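DNA translocase coupling protein (Clostridium perfringens, PDB 6O1W) probably binds ATP and DNA as the FtsK/SpoIIIE-type motor that couples DNA to the transfer apparatus in conjugation of a clostridial plasmid. Local coordinates at residues A[169-172]-A[173-177]; A[202-205]-A[206-210]; A[211-214]-A[215-218]; A[254-257]-A[258-262]. All coordinates share one frame; numbering follows the deposited sequence.

Overall arrangement
All four contacts are local, partly buried, and lie within the FtsK/SpoIIIE-family part of the chain. Interaction 1, in the loop between strands 159-163 and 179-182, is the one near the predicted ATP site, and two buried aromatic rings carry it. Interactions 2 and 3 adjoin, their centres about 8 Å apart: one ends helix 185-209, the other starts helix 214-220, and Leu206 O probably accepts a hydrogen bond from Ser211 N. Each sets a lysine-glutamate bridge on its outer, more exposed side. Interaction 4, on helix 247-266, relies mainly on hydroxyls bonded to backbone carbonyls, a pattern interaction 2 has once, at Ser209; Tyr259 of interaction 4 packs on helix 185-209, which also bears interaction 2.

Interaction 1: A[169-172]-A[173-177]; sequences VEFG and LEYEK
The loop joining strands 159-163 and 179-182, close to the predicted ATP site, turns at Gly172, where the rings of Phe171 and Tyr175 meet as a T-shaped (edge-to-face) pair. Their centroids are 5.5 Å apart and their planes stand at 77°. Phe171 supplies the edge: its CD1 lies 4.0 Å from Tyr175 CG, above one face of the tyrosine ring and displaced toward the rim. The bases of the two side chains also meet, with Phe171 CB 4.0 Å from Tyr175 CB. In this P-loop ATPase fold the pair packs against strand 159-163 of the central sheet, where both rings touch Met162, and against helix 142-155. Phe171 additionally makes a cation-pi contact with Arg147, and its side chain is about 7 Å from that of Ser143 in the predicted ATP site. Tyr175 stacks on Phe349 and its OH is hydrogen-bonded to Asp345, which ties the far end of the ring to the C-terminal part of the chain. The backbone of the turn is held lightly. Gly172 O receives two weak bonds, from Tyr175 N at 3.1 Å, with a bent N-H...O angle of 130°, and from Glu176 N at 3.4 Å.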
ATOM      1  N   VAL A 169     -16.228 -15.173  -1.119  1.00 34.26           N
ATOM      2  CA  VAL A 169     -15.256 -16.132  -0.582  1.00 34.00           C
ATOM      3  C   VAL A 169     -14.097 -15.422   0.168  1.00 39.16           C
ATOM      4  O   VAL A 169     -13.538 -15.982   1.115  1.00 39.77           O
ATOM      5  CB  VAL A 169     -14.778 -17.124  -1.681  1.00 37.55           C
ATOM      6  CG1 VAL A 169     -13.718 -18.098  -1.149  1.00 38.18           C
ATOM      7  CG2 VAL A 169     -15.966 -17.913  -2.209  1.00 36.30           C
ATOM      8  N   GLU A 170     -13.784 -14.186  -0.218  1.00 36.05           N
ATOM      9  CA  GLU A 170     -12.740 -13.392   0.438  1.00 36.93           C
ATOM     10  C   GLU A 170     -13.225 -12.809   1.771  1.00 39.25           C
ATOM     11  O   GLU A 170     -12.401 -12.361   2.554  1.00 41.58           O
ATOM     12  CB  GLU A 170     -12.236 -12.271  -0.493  1.00 38.95           C
ATOM     13  CG  GLU A 170     -11.654 -12.760  -1.813  1.00 56.47           C
ATOM     14  CD  GLU A 170     -10.512 -13.748  -1.662  1.00 87.92           C
ATOM     15  OE1 GLU A 170     -10.739 -14.958  -1.898  1.00 74.37           O
ATOM     16  OE2 GLU A 170      -9.398 -13.318  -1.281  1.00 88.52           O
ATOM     17  N   PHE A 171     -14.556 -12.754   1.998  1.00 33.51           N
ATOM     18  CA  PHE A 171     -15.173 -12.252   3.242  1.00 33.14           C
ATOM     19  C   PHE A 171     -16.204 -13.264   3.705  1.00 36.62           C
ATOM     20  O   PHE A 171     -17.402 -13.129   3.428  1.00 34.14           O
ATOM     21  CB  PHE A 171     -15.801 -10.873   3.068  1.00 34.50           C
ATOM     22  CG  PHE A 171     -14.828  -9.792   2.690  1.00 35.56           C
ATOM     23  CD1 PHE A 171     -13.927  -9.284   3.626  1.00 37.05           C
ATOM     24  CD2 PHE A 171     -14.841  -9.239   1.412  1.00 36.82           C
ATOM     25  CE1 PHE A 171     -13.041  -8.260   3.283  1.00 37.85           C
ATOM     26  CE2 PHE A 171     -13.957  -8.212   1.073  1.00 39.36           C
ATOM     27  CZ  PHE A 171     -13.051  -7.744   2.006  1.00 37.41           C
ATOM     28  N   GLY A 172     -15.690 -14.313   4.337  1.00 35.09           N
ATOM     29  CA  GLY A 172     -16.459 -15.442   4.831  1.00 35.83           C
ATOM     30  C   GLY A 172     -17.533 -15.110   5.828  1.00 40.58           C
ATOM     31  O   GLY A 172     -17.816 -13.938   6.091  1.00 39.15           O
ATOM     32  N   LEU A 173     -18.126 -16.155   6.406  1.00 40.30           N
ATOM     33  CA  LEU A 173     -19.256 -16.050   7.344  1.00 41.08           C
ATOM     34  C   LEU A 173     -18.927 -15.295   8.634  1.00 44.35           C
ATOM     35  O   LEU A 173     -19.813 -14.698   9.218  1.00 45.46           O
ATOM     36  CB  LEU A 173     -19.845 -17.441   7.649  1.00 41.83           C
ATOM     37  CG  LEU A 173     -20.472 -18.206   6.476  1.00 47.80           C
ATOM     38  CD1 LEU A 173     -20.769 -19.642   6.861  1.00 48.23           C
ATOM     39  CD2 LEU A 173     -21.723 -17.523   5.952  1.00 52.81           C
ATOM     40  N   GLU A 174     -17.665 -15.295   9.048  1.00 40.68           N
ATOM     41  CA  GLU A 174     -17.229 -14.587  10.240  1.00 40.94           C
ATOM     42  C   GLU A 174     -17.264 -13.074  10.022  1.00 43.15           C
ATOM     43  O   GLU A 174     -17.619 -12.356  10.958  1.00 42.00           O
ATOM     44  CB  GLU A 174     -15.869 -15.098  10.731  1.00 42.50           C
ATOM     45  CG  GLU A 174     -15.901 -16.556  11.212  1.00 54.28           C
ATOM     46  CD  GLU A 174     -16.859 -16.904  12.342  1.00 82.52           C
ATOM     47  OE1 GLU A 174     -16.609 -16.468  13.489  1.00 97.08           O
ATOM     48  OE2 GLU A 174     -17.853 -17.622  12.084  1.00 74.10           O
ATOM     49  N   TYR A 175     -16.999 -12.601   8.763  1.00 37.84           N
ATOM     50  CA  TYR A 175     -17.090 -11.181   8.361  1.00 35.27           C
ATOM     51  C   TYR A 175     -18.515 -10.723   8.358  1.00 39.07           C
ATOM     52  O   TYR A 175     -18.782  -9.589   8.736  1.00 38.70           O
ATOM     53  CB  TYR A 175     -16.418 -10.909   7.009  1.00 34.67           C
ATOM     54  CG  TYR A 175     -14.934 -10.774   7.199  1.00 36.19           C
ATOM     55  CD1 TYR A 175     -14.379  -9.580   7.662  1.00 38.20           C
ATOM     56  CD2 TYR A 175     -14.095 -11.879   7.081  1.00 36.87           C
ATOM     57  CE1 TYR A 175     -13.024  -9.484   7.969  1.00 38.90           C
ATOM     58  CE2 TYR A 175     -12.731 -11.786   7.359  1.00 37.63           C
ATOM     59  CZ  TYR A 175     -12.202 -10.585   7.800  1.00 42.99           C
ATOM     60  OH  TYR A 175     -10.864 -10.475   8.060  1.00 41.75           O
ATOM     61  N   GLU A 176     -19.438 -11.622   8.004  1.00 36.72           N
ATOM     62  CA  GLU A 176     -20.877 -11.364   7.992  1.00 38.05           C
ATOM     63  C   GLU A 176     -21.438 -11.101   9.392  1.00 40.53           C
ATOM     64  O   GLU A 176     -22.504 -10.514   9.506  1.00 39.74           O
ATOM     65  CB  GLU A 176     -21.631 -12.537   7.344  1.00 40.08           C
ATOM     66  CG  GLU A 176     -22.037 -12.253   5.911  1.00 56.65           C
ATOM     67  CD  GLU A 176     -23.041 -13.221   5.321  1.00 88.32           C
ATOM     68  OE1 GLU A 176     -23.274 -14.294   5.926  1.00 88.78           O
ATOM     69  OE2 GLU A 176     -23.592 -12.905   4.240  1.00 85.17           O
ATOM     70  N   LYS A 177     -20.734 -11.523  10.451  1.00 37.84           N
ATOM     71  CA  LYS A 177     -21.198 -11.265  11.824  1.00 38.37           C
ATOM     72  C   LYS A 177     -21.003  -9.786  12.185  1.00 43.45           C
ATOM     73  O   LYS A 177     -21.715  -9.292  13.054  1.00 44.99           O
ATOM     74  CB  LYS A 177     -20.422 -12.114  12.854  1.00 40.30           C
ATOM     75  CG  LYS A 177     -20.357 -13.606  12.567  1.00 54.58           C
ATOM     76  CD  LYS A 177     -21.410 -14.405  13.305  1.00 68.27           C
ATOM     77  CE  LYS A 177     -21.228 -15.891  13.114  1.00 82.24           C
ATOM     78  NZ  LYS A 177     -21.496 -16.325  11.711  1.00 96.88           N
TER

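Interaction 2: A[202-205]-A[206-210]; sequences RLKL and LRESG
Lys204 and Glu208, one helical turn apart, cross at an angle and close a salt bridge in which Lys204 NZ lies 2.9 Å from Glu208 OE2, on the syn lone pair of that oxygen. The lysine leaves the helix with CG opposite the backbone N (chi1 -173°) and runs straight as far as CE; the bend at chi4 (-66°) then sets NZ beside the carboxylate. Its aliphatic part follows the same oxygen, CG approaching OE2 to 3.3 Å. A water accepts from Lys204 NZ and donates to Glu208 OE1, so both carboxylate oxygens are linked to the ammonium group. Arg207 is disposed differently: its chain folds back at chi3, laying one guanidinium face over Leu203 O and Lys204 CA, each 3.6 Å above the plane and both displaced toward the rim. These charged groups lie along the outer side of the last turns of helix 185-209, which ends in a Schellman motif with Gly210 at positive phi. At that end Leu205 O accepts from Ser209 OG at 2.7 Å and from Ser209 N at 3.0 Å, the two donors arriving from opposite faces of the carbonyl plane. Ser209 OG is also hydrogen-bonded to Ser211 OG. On the inner side Leu206 is buried, its CG 3.2 Å from Arg202 O, and packs on Tyr217 of helix 214-220.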
ATOM      1  N   ARG A 202     -25.074  13.599   5.307  1.00 27.79           N
ATOM      2  CA  ARG A 202     -24.008  14.004   6.228  1.00 26.80           C
ATOM      3  C   ARG A 202     -23.458  15.367   5.864  1.00 29.90           C
ATOM      4  O   ARG A 202     -23.295  16.190   6.761  1.00 29.70           O
ATOM      5  CB  ARG A 202     -22.899  12.954   6.272  1.00 26.82           C
ATOM      6  CG  ARG A 202     -23.343  11.688   6.996  1.00 28.41           C
ATOM      7  CD  ARG A 202     -22.205  10.686   7.179  1.00 26.54           C
ATOM      8  NE  ARG A 202     -22.715   9.510   7.883  1.00 28.38           N
ATOM      9  CZ  ARG A 202     -21.982   8.650   8.571  1.00 38.02           C
ATOM     10  NH1 ARG A 202     -20.661   8.796   8.645  1.00 21.58           N
ATOM     11  NH2 ARG A 202     -22.554   7.622   9.171  1.00 24.98           N
ATOM     12  N   LEU A 203     -23.269  15.654   4.552  1.00 26.69           N
ATOM     13  CA  LEU A 203     -22.806  16.973   4.096  1.00 26.76           C
ATOM     14  C   LEU A 203     -23.831  18.045   4.492  1.00 32.16           C
ATOM     15  O   LEU A 203     -23.449  19.141   4.889  1.00 32.53           O
ATOM     16  CB  LEU A 203     -22.619  17.014   2.569  1.00 26.37           C
ATOM     17  CG  LEU A 203     -21.426  16.308   1.951  1.00 31.46           C
ATOM     18  CD1 LEU A 203     -21.504  16.398   0.423  1.00 32.09           C
ATOM     19  CD2 LEU A 203     -20.119  16.939   2.392  1.00 31.53           C
ATOM     20  N   LYS A 204     -25.128  17.705   4.401  1.00 27.04           N
ATOM     21  CA  LYS A 204     -26.257  18.594   4.722  1.00 26.83           C
ATOM     22  C   LYS A 204     -26.205  18.923   6.237  1.00 29.81           C
ATOM     23  O   LYS A 204     -26.299  20.094   6.609  1.00 27.57           O
ATOM     24  CB  LYS A 204     -27.572  17.867   4.334  1.00 28.34           C
ATOM     25  CG  LYS A 204     -28.843  18.674   4.421  1.00 35.61           C
ATOM     26  CD  LYS A 204     -30.059  17.831   3.948  1.00 35.53           C
ATOM     27  CE  LYS A 204     -31.371  18.589   4.030  1.00 40.44           C
ATOM     28  NZ  LYS A 204     -31.741  18.905   5.447  1.00 41.29           N
ATOM     29  N   LEU A 205     -25.963  17.902   7.084  1.00 26.72           N
ATOM     30  CA  LEU A 205     -25.837  18.072   8.537  1.00 27.63           C
ATOM     31  C   LEU A 205     -24.643  18.964   8.917  1.00 32.15           C
ATOM     32  O   LEU A 205     -24.777  19.835   9.774  1.00 31.12           O
ATOM     33  CB  LEU A 205     -25.754  16.710   9.247  1.00 27.73           C
ATOM     34  CG  LEU A 205     -27.044  15.861   9.262  1.00 33.04           C
ATOM     35  CD1 LEU A 205     -26.756  14.444   9.782  1.00 32.22           C
ATOM     36  CD2 LEU A 205     -28.164  16.534  10.108  1.00 34.01           C
ATOM     37  N   LEU A 206     -23.507  18.811   8.210  1.00 29.88           N
ATOM     38  CA  LEU A 206     -22.308  19.641   8.411  1.00 29.52           C
ATOM     39  C   LEU A 206     -22.539  21.090   8.032  1.00 32.57           C
ATOM     40  O   LEU A 206     -22.186  21.967   8.821  1.00 34.56           O
ATOM     41  CB  LEU A 206     -21.097  19.062   7.657  1.00 29.94           C
ATOM     42  CG  LEU A 206     -20.701  17.627   8.053  1.00 35.34           C
ATOM     43  CD1 LEU A 206     -19.503  17.150   7.252  1.00 36.67           C
ATOM     44  CD2 LEU A 206     -20.410  17.523   9.544  1.00 33.43           C
ATOM     45  N   ARG A 207     -23.170  21.368   6.870  1.00 27.79           N
ATOM     46  CA  ARG A 207     -23.449  22.765   6.469  1.00 27.53           C
ATOM     47  C   ARG A 207     -24.395  23.419   7.455  1.00 30.52           C
ATOM     48  O   ARG A 207     -24.110  24.504   7.948  1.00 30.89           O
ATOM     49  CB  ARG A 207     -24.081  22.860   5.061  1.00 28.99           C
ATOM     50  CG  ARG A 207     -23.150  22.454   3.921  1.00 41.93           C
ATOM     51  CD  ARG A 207     -23.708  22.830   2.553  1.00 39.58           C
ATOM     52  NE  ARG A 207     -24.993  22.183   2.298  1.00 36.83           N
ATOM     53  CZ  ARG A 207     -25.140  20.958   1.799  1.00 37.54           C
ATOM     54  NH1 ARG A 207     -24.085  20.240   1.467  1.00 28.10           N
ATOM     55  NH2 ARG A 207     -26.352  20.443   1.640  1.00 27.23           N
ATOM     56  N   GLU A 208     -25.515  22.752   7.757  1.00 26.26           N
ATOM     57  CA  GLU A 208     -26.554  23.281   8.650  1.00 26.11           C
ATOM     58  C   GLU A 208     -26.088  23.568  10.078  1.00 30.59           C
ATOM     59  O   GLU A 208     -26.574  24.515  10.684  1.00 28.74           O
ATOM     60  CB  GLU A 208     -27.783  22.347   8.662  1.00 26.84           C
ATOM     61  CG  GLU A 208     -28.516  22.351   7.318  1.00 31.92           C
ATOM     62  CD  GLU A 208     -29.448  21.178   7.044  1.00 56.94           C
ATOM     63  OE1 GLU A 208     -29.480  20.204   7.836  1.00 43.41           O
ATOM     64  OE2 GLU A 208     -30.165  21.247   6.021  1.00 54.29           O
ATOM     65  N   SER A 209     -25.192  22.735  10.617  1.00 28.78           N
ATOM     66  CA  SER A 209     -24.720  22.879  11.997  1.00 30.65           C
ATOM     67  C   SER A 209     -23.435  23.683  12.106  1.00 39.86           C
ATOM     68  O   SER A 209     -22.986  23.937  13.220  1.00 41.19           O
ATOM     69  CB  SER A 209     -24.508  21.498  12.620  1.00 32.60           C
ATOM     70  OG  SER A 209     -23.468  20.776  11.982  1.00 33.50           O
ATOM     71  N   GLY A 210     -22.848  24.060  10.962  1.00 37.53           N
ATOM     72  CA  GLY A 210     -21.579  24.788  10.919  1.00 36.95           C
ATOM     73  C   GLY A 210     -20.439  23.924  11.431  1.00 39.51           C
ATOM     74  O   GLY A 210     -19.548  24.416  12.125  1.00 38.92           O
TER
HETATM   75  O   HOH W   1     -30.596  17.598   7.665  1.00 34.75           O

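Interaction 3: A[211-214]-A[215-218]; sequences SKNI and GEYN
A chi1 of 48° places CG of Asn213 between its own backbone N and carbonyl carbon, and from there OD1 reaches forward over the first turn to accept from Glu216 N at 3.0 Å, the donor tilted 25° from the amide carbonyl plane. Glu216 returns in the other direction: with CG beside its backbone N (chi1 -76°) and an extended chain beyond, its carboxylate reaches Lys212. There OE1 accepts from Lys212 N at 3.0 Å, a nearly straight bond that meets the carboxylate from above its plane, while OE2 turns its syn lone pair to Lys212 NZ at 3.3 Å. The lysine crosses the glutamate obliquely, and its CB rests 3.4 Å from OE1. One carboxylate thus holds both the backbone and the ammonium group of Lys212, and a water that donates to OE2 is weakly bonded to Asn213 ND2. On the inner side Ser211 OG lies 3.5 Å from Tyr217 CA and is hydrogen-bonded to Lys220 NZ. The ring of Tyr217 packs on Leu205, and its OH bonds Glu224. Tyr217 N donates to Asn213 O at 3.1 Å, in the carbonyl plane. Asn213 is the N-cap of helix 214-220, and its side-chain bond to Glu216 N is the classical asparagine capping bond at a helix start.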
ATOM      1  N   SER A 211     -20.490  22.606  11.141  1.00 34.37           N
ATOM      2  CA  SER A 211     -19.507  21.641  11.626  1.00 31.69           C
ATOM      3  C   SER A 211     -18.504  21.304  10.557  1.00 36.00           C
ATOM      4  O   SER A 211     -18.899  21.059   9.423  1.00 34.23           O
ATOM      5  CB  SER A 211     -20.206  20.359  12.067  1.00 33.54           C
ATOM      6  OG  SER A 211     -21.096  20.586  13.145  1.00 37.05           O
ATOM      7  N   LYS A 212     -17.211  21.189  10.938  1.00 35.51           N
ATOM      8  CA  LYS A 212     -16.124  20.854  10.027  1.00 36.27           C
ATOM      9  C   LYS A 212     -16.169  19.413   9.595  1.00 37.79           C
ATOM     10  O   LYS A 212     -15.847  19.121   8.452  1.00 39.46           O
ATOM     11  CB  LYS A 212     -14.751  21.170  10.654  1.00 41.04           C
ATOM     12  CG  LYS A 212     -14.365  22.637  10.526  1.00 76.07           C
ATOM     13  CD  LYS A 212     -13.118  22.962  11.330  1.00 92.68           C
ATOM     14  CE  LYS A 212     -13.157  24.374  11.860  1.00104.90           C
ATOM     15  NZ  LYS A 212     -13.996  24.491  13.086  1.00113.23           N
ATOM     16  N   ASN A 213     -16.547  18.511  10.498  1.00 33.58           N
ATOM     17  CA  ASN A 213     -16.592  17.063  10.262  1.00 33.05           C
ATOM     18  C   ASN A 213     -17.631  16.409  11.159  1.00 34.25           C
ATOM     19  O   ASN A 213     -18.160  17.072  12.035  1.00 31.66           O
ATOM     20  CB  ASN A 213     -15.196  16.436  10.510  1.00 32.41           C
ATOM     21  CG  ASN A 213     -14.574  16.871  11.811  1.00 53.90           C
ATOM     22  OD1 ASN A 213     -15.085  16.605  12.898  1.00 42.97           O
ATOM     23  ND2 ASN A 213     -13.465  17.577  11.722  1.00 50.54           N
ATOM     24  N   ILE A 214     -17.894  15.102  10.974  1.00 32.02           N
ATOM     25  CA  ILE A 214     -18.889  14.385  11.776  1.00 33.57           C
ATOM     26  C   ILE A 214     -18.532  14.349  13.276  1.00 37.60           C
ATOM     27  O   ILE A 214     -19.440  14.274  14.094  1.00 37.20           O
ATOM     28  CB  ILE A 214     -19.248  12.972  11.228  1.00 37.13           C
ATOM     29  CG1 ILE A 214     -18.067  11.978  11.326  1.00 37.57           C
ATOM     30  CG2 ILE A 214     -19.799  13.086   9.810  1.00 38.55           C
ATOM     31  CD1 ILE A 214     -18.475  10.505  11.693  1.00 44.36           C
ATOM     32  N   GLY A 215     -17.246  14.433  13.611  1.00 34.75           N
ATOM     33  CA  GLY A 215     -16.769  14.483  14.994  1.00 34.23           C
ATOM     34  C   GLY A 215     -17.253  15.738  15.690  1.00 38.98           C
ATOM     35  O   GLY A 215     -17.728  15.662  16.820  1.00 40.01           O
ATOM     36  N   GLU A 216     -17.188  16.909  14.998  1.00 35.63           N
ATOM     37  CA  GLU A 216     -17.665  18.180  15.554  1.00 35.71           C
ATOM     38  C   GLU A 216     -19.200  18.140  15.617  1.00 38.06           C
ATOM     39  O   GLU A 216     -19.781  18.586  16.603  1.00 37.85           O
ATOM     40  CB  GLU A 216     -17.200  19.381  14.722  1.00 37.48           C
ATOM     41  CG  GLU A 216     -15.744  19.790  14.903  1.00 50.40           C
ATOM     42  CD  GLU A 216     -15.344  21.098  14.225  1.00 76.65           C
ATOM     43  OE1 GLU A 216     -16.229  21.803  13.679  1.00 54.98           O
ATOM     44  OE2 GLU A 216     -14.132  21.421  14.250  1.00 71.98           O
ATOM     45  N   TYR A 217     -19.847  17.579  14.587  1.00 32.66           N
ATOM     46  CA  TYR A 217     -21.306  17.428  14.575  1.00 32.34           C
ATOM     47  C   TYR A 217     -21.814  16.592  15.767  1.00 37.38           C
ATOM     48  O   TYR A 217     -22.811  16.972  16.397  1.00 36.41           O
ATOM     49  CB  TYR A 217     -21.804  16.805  13.256  1.00 32.51           C
ATOM     50  CG  TYR A 217     -23.281  16.479  13.312  1.00 34.02           C
ATOM     51  CD1 TYR A 217     -24.244  17.465  13.095  1.00 35.99           C
ATOM     52  CD2 TYR A 217     -23.717  15.194  13.629  1.00 33.94           C
ATOM     53  CE1 TYR A 217     -25.610  17.171  13.178  1.00 36.77           C
ATOM     54  CE2 TYR A 217     -25.071  14.902  13.760  1.00 34.42           C
ATOM     55  CZ  TYR A 217     -26.014  15.888  13.530  1.00 39.42           C
ATOM     56  OH  TYR A 217     -27.339  15.558  13.631  1.00 38.15           O
ATOM     57  N   ASN A 218     -21.179  15.418  16.013  1.00 34.18           N
ATOM     58  CA  ASN A 218     -21.553  14.491  17.095  1.00 33.87           C
ATOM     59  C   ASN A 218     -21.543  15.107  18.484  1.00 39.31           C
ATOM     60  O   ASN A 218     -22.414  14.784  19.282  1.00 40.63           O
ATOM     61  CB  ASN A 218     -20.698  13.230  17.068  1.00 33.24           C
ATOM     62  CG  ASN A 218     -21.023  12.282  15.944  1.00 40.16           C
ATOM     63  OD1 ASN A 218     -22.067  12.340  15.317  1.00 40.52           O
ATOM     64  ND2 ASN A 218     -20.115  11.385  15.651  1.00 33.62           N
TER
HETATM   65  O   HOH W   2     -12.156  19.514  14.131  1.00 74.34           O

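Interaction 4: A[254-257]-A[258-262]; sequences VRIE and GYTST
Tyr259 and Arg255 meet one turn apart on helix 247-266, side by side and pointing the same way. The tyrosine ring lies close over the helix backbone: Arg255 O is 3.4 Å above one face, offset toward the rim, and Tyr259 CB approaches Ile256 O at 3.5 Å. At the hydroxyl end of the ring the arginine touches more lightly, its CG 3.8 Å from Tyr259 OH. Bends at chi2 and chi3 then carry the guanidinium off at 63° to the ring plane, where NH2 forms a salt bridge with Glu189. Tyr259 itself packs on Phe192, Lys193 and Val196, so the ring joins this helix to helix 185-209.

The tightly packed, buried side is that of Ile256 and Thr260, whose side chains cross with Ile256 CG2 4.1 Å from Thr260 OG1; Ile256 touches Val185 and Leu239, and Thr260 touches Met240 of helix 237-240. Thr260 has OG1 beside its backbone N (chi1 -59°), which brings it within 3.0 Å of Ile256 O, a carbonyl already bonded to Thr260 N at 2.9 Å. Ser261 likewise places OG 3.0 Å from Glu257 O; here the hydroxyl and Ser261 N come from opposite faces of the carbonyl plane. The looser side is that of Arg255, which is exposed; Glu257, partly exposed, extends its chain away to a salt bridge with Lys242.

The hydroxyls of Thr260 and Ser261 are thus satisfied within the helix by carbonyls that each take two donors, whereas the charged ends of Arg255 and Glu257 find their partners outside this stretch of the helix.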
ATOM      1  N   VAL A 254     -21.350   1.648 -14.947  1.00 35.22           N
ATOM      2  CA  VAL A 254     -21.183   3.085 -15.207  1.00 35.10           C
ATOM      3  C   VAL A 254     -21.860   3.852 -14.065  1.00 37.01           C
ATOM      4  O   VAL A 254     -21.260   4.770 -13.528  1.00 37.52           O
ATOM      5  CB  VAL A 254     -21.712   3.506 -16.616  1.00 39.38           C
ATOM      6  CG1 VAL A 254     -21.804   5.031 -16.764  1.00 38.85           C
ATOM      7  CG2 VAL A 254     -20.845   2.914 -17.723  1.00 39.28           C
ATOM      8  N   ARG A 255     -23.076   3.448 -13.677  1.00 32.80           N
ATOM      9  CA  ARG A 255     -23.847   4.074 -12.596  1.00 33.51           C
ATOM     10  C   ARG A 255     -23.088   3.929 -11.276  1.00 36.93           C
ATOM     11  O   ARG A 255     -22.891   4.923 -10.596  1.00 37.22           O
ATOM     12  CB  ARG A 255     -25.237   3.431 -12.520  1.00 36.60           C
ATOM     13  CG  ARG A 255     -26.382   4.391 -12.221  1.00 49.72           C
ATOM     14  CD  ARG A 255     -27.668   3.989 -12.941  1.00 48.22           C
ATOM     15  NE  ARG A 255     -28.082   2.616 -12.641  1.00 49.48           N
ATOM     16  CZ  ARG A 255     -28.461   1.721 -13.549  1.00 52.98           C
ATOM     17  NH1 ARG A 255     -28.516   2.047 -14.832  1.00 39.23           N
ATOM     18  NH2 ARG A 255     -28.793   0.492 -13.178  1.00 44.40           N
ATOM     19  N   ILE A 256     -22.568   2.717 -10.973  1.00 32.89           N
ATOM     20  CA  ILE A 256     -21.752   2.433  -9.782  1.00 32.72           C
ATOM     21  C   ILE A 256     -20.465   3.281  -9.761  1.00 37.54           C
ATOM     22  O   ILE A 256     -20.075   3.755  -8.681  1.00 36.88           O
ATOM     23  CB  ILE A 256     -21.439   0.923  -9.653  1.00 34.73           C
ATOM     24  CG1 ILE A 256     -22.722   0.139  -9.343  1.00 33.76           C
ATOM     25  CG2 ILE A 256     -20.337   0.668  -8.578  1.00 35.47           C
ATOM     26  CD1 ILE A 256     -22.635  -1.413  -9.603  1.00 35.06           C
ATOM     27  N   GLU A 257     -19.777   3.418 -10.935  1.00 32.94           N
ATOM     28  CA  GLU A 257     -18.547   4.223 -11.053  1.00 32.83           C
ATOM     29  C   GLU A 257     -18.861   5.705 -10.725  1.00 36.76           C
ATOM     30  O   GLU A 257     -18.064   6.366 -10.045  1.00 36.04           O
ATOM     31  CB  GLU A 257     -17.924   4.076 -12.449  1.00 34.74           C
ATOM     32  CG  GLU A 257     -16.830   5.088 -12.765  1.00 49.45           C
ATOM     33  CD  GLU A 257     -16.207   5.013 -14.148  1.00 72.28           C
ATOM     34  OE1 GLU A 257     -16.892   4.570 -15.101  1.00 69.88           O
ATOM     35  OE2 GLU A 257     -15.031   5.420 -14.279  1.00 57.67           O
ATOM     36  N   GLY A 258     -20.030   6.182 -11.185  1.00 32.09           N
ATOM     37  CA  GLY A 258     -20.516   7.526 -10.917  1.00 31.75           C
ATOM     38  C   GLY A 258     -20.713   7.716  -9.421  1.00 36.36           C
ATOM     39  O   GLY A 258     -20.344   8.771  -8.874  1.00 36.37           O
ATOM     40  N   TYR A 259     -21.221   6.659  -8.728  1.00 30.32           N
ATOM     41  CA  TYR A 259     -21.413   6.713  -7.280  1.00 30.92           C
ATOM     42  C   TYR A 259     -20.085   6.669  -6.511  1.00 37.69           C
ATOM     43  O   TYR A 259     -19.927   7.409  -5.545  1.00 38.34           O
ATOM     44  CB  TYR A 259     -22.362   5.625  -6.765  1.00 31.47           C
ATOM     45  CG  TYR A 259     -23.747   5.574  -7.376  1.00 31.93           C
ATOM     46  CD1 TYR A 259     -24.434   6.744  -7.702  1.00 33.93           C
ATOM     47  CD2 TYR A 259     -24.424   4.366  -7.507  1.00 31.65           C
ATOM     48  CE1 TYR A 259     -25.740   6.703  -8.192  1.00 33.12           C
ATOM     49  CE2 TYR A 259     -25.719   4.313  -8.007  1.00 32.42           C
ATOM     50  CZ  TYR A 259     -26.373   5.481  -8.354  1.00 36.33           C
ATOM     51  OH  TYR A 259     -27.655   5.411  -8.844  1.00 38.70           O
ATOM     52  N   THR A 260     -19.141   5.816  -6.944  1.00 34.41           N
ATOM     53  CA  THR A 260     -17.815   5.654  -6.324  1.00 34.09           C
ATOM     54  C   THR A 260     -17.004   6.937  -6.425  1.00 37.75           C
ATOM     55  O   THR A 260     -16.413   7.351  -5.424  1.00 38.62           O
ATOM     56  CB  THR A 260     -17.076   4.433  -6.903  1.00 39.20           C
ATOM     57  OG1 THR A 260     -17.877   3.281  -6.662  1.00 42.88           O
ATOM     58  CG2 THR A 260     -15.724   4.196  -6.238  1.00 44.27           C
ATOM     59  N   SER A 261     -17.019   7.580  -7.613  1.00 31.74           N
ATOM     60  CA  SER A 261     -16.330   8.832  -7.919  1.00 32.28           C
ATOM     61  C   SER A 261     -16.820   9.951  -7.041  1.00 37.22           C
ATOM     62  O   SER A 261     -15.998  10.645  -6.454  1.00 37.22           O
ATOM     63  CB  SER A 261     -16.529   9.219  -9.388  1.00 35.46           C
ATOM     64  OG  SER A 261     -15.834   8.300 -10.211  1.00 52.55           O
ATOM     65  N   THR A 262     -18.158  10.116  -6.937  1.00 34.70           N
ATOM     66  CA  THR A 262     -18.833  11.125  -6.098  1.00 34.98           C
ATOM     67  C   THR A 262     -18.463  10.876  -4.630  1.00 39.15           C
ATOM     68  O   THR A 262     -18.144  11.826  -3.899  1.00 37.03           O
ATOM     69  CB  THR A 262     -20.355  11.065  -6.327  1.00 41.87           C
ATOM     70  OG1 THR A 262     -20.602  11.331  -7.700  1.00 43.27           O
ATOM     71  CG2 THR A 262     -21.146  12.053  -5.452  1.00 41.60           C
TER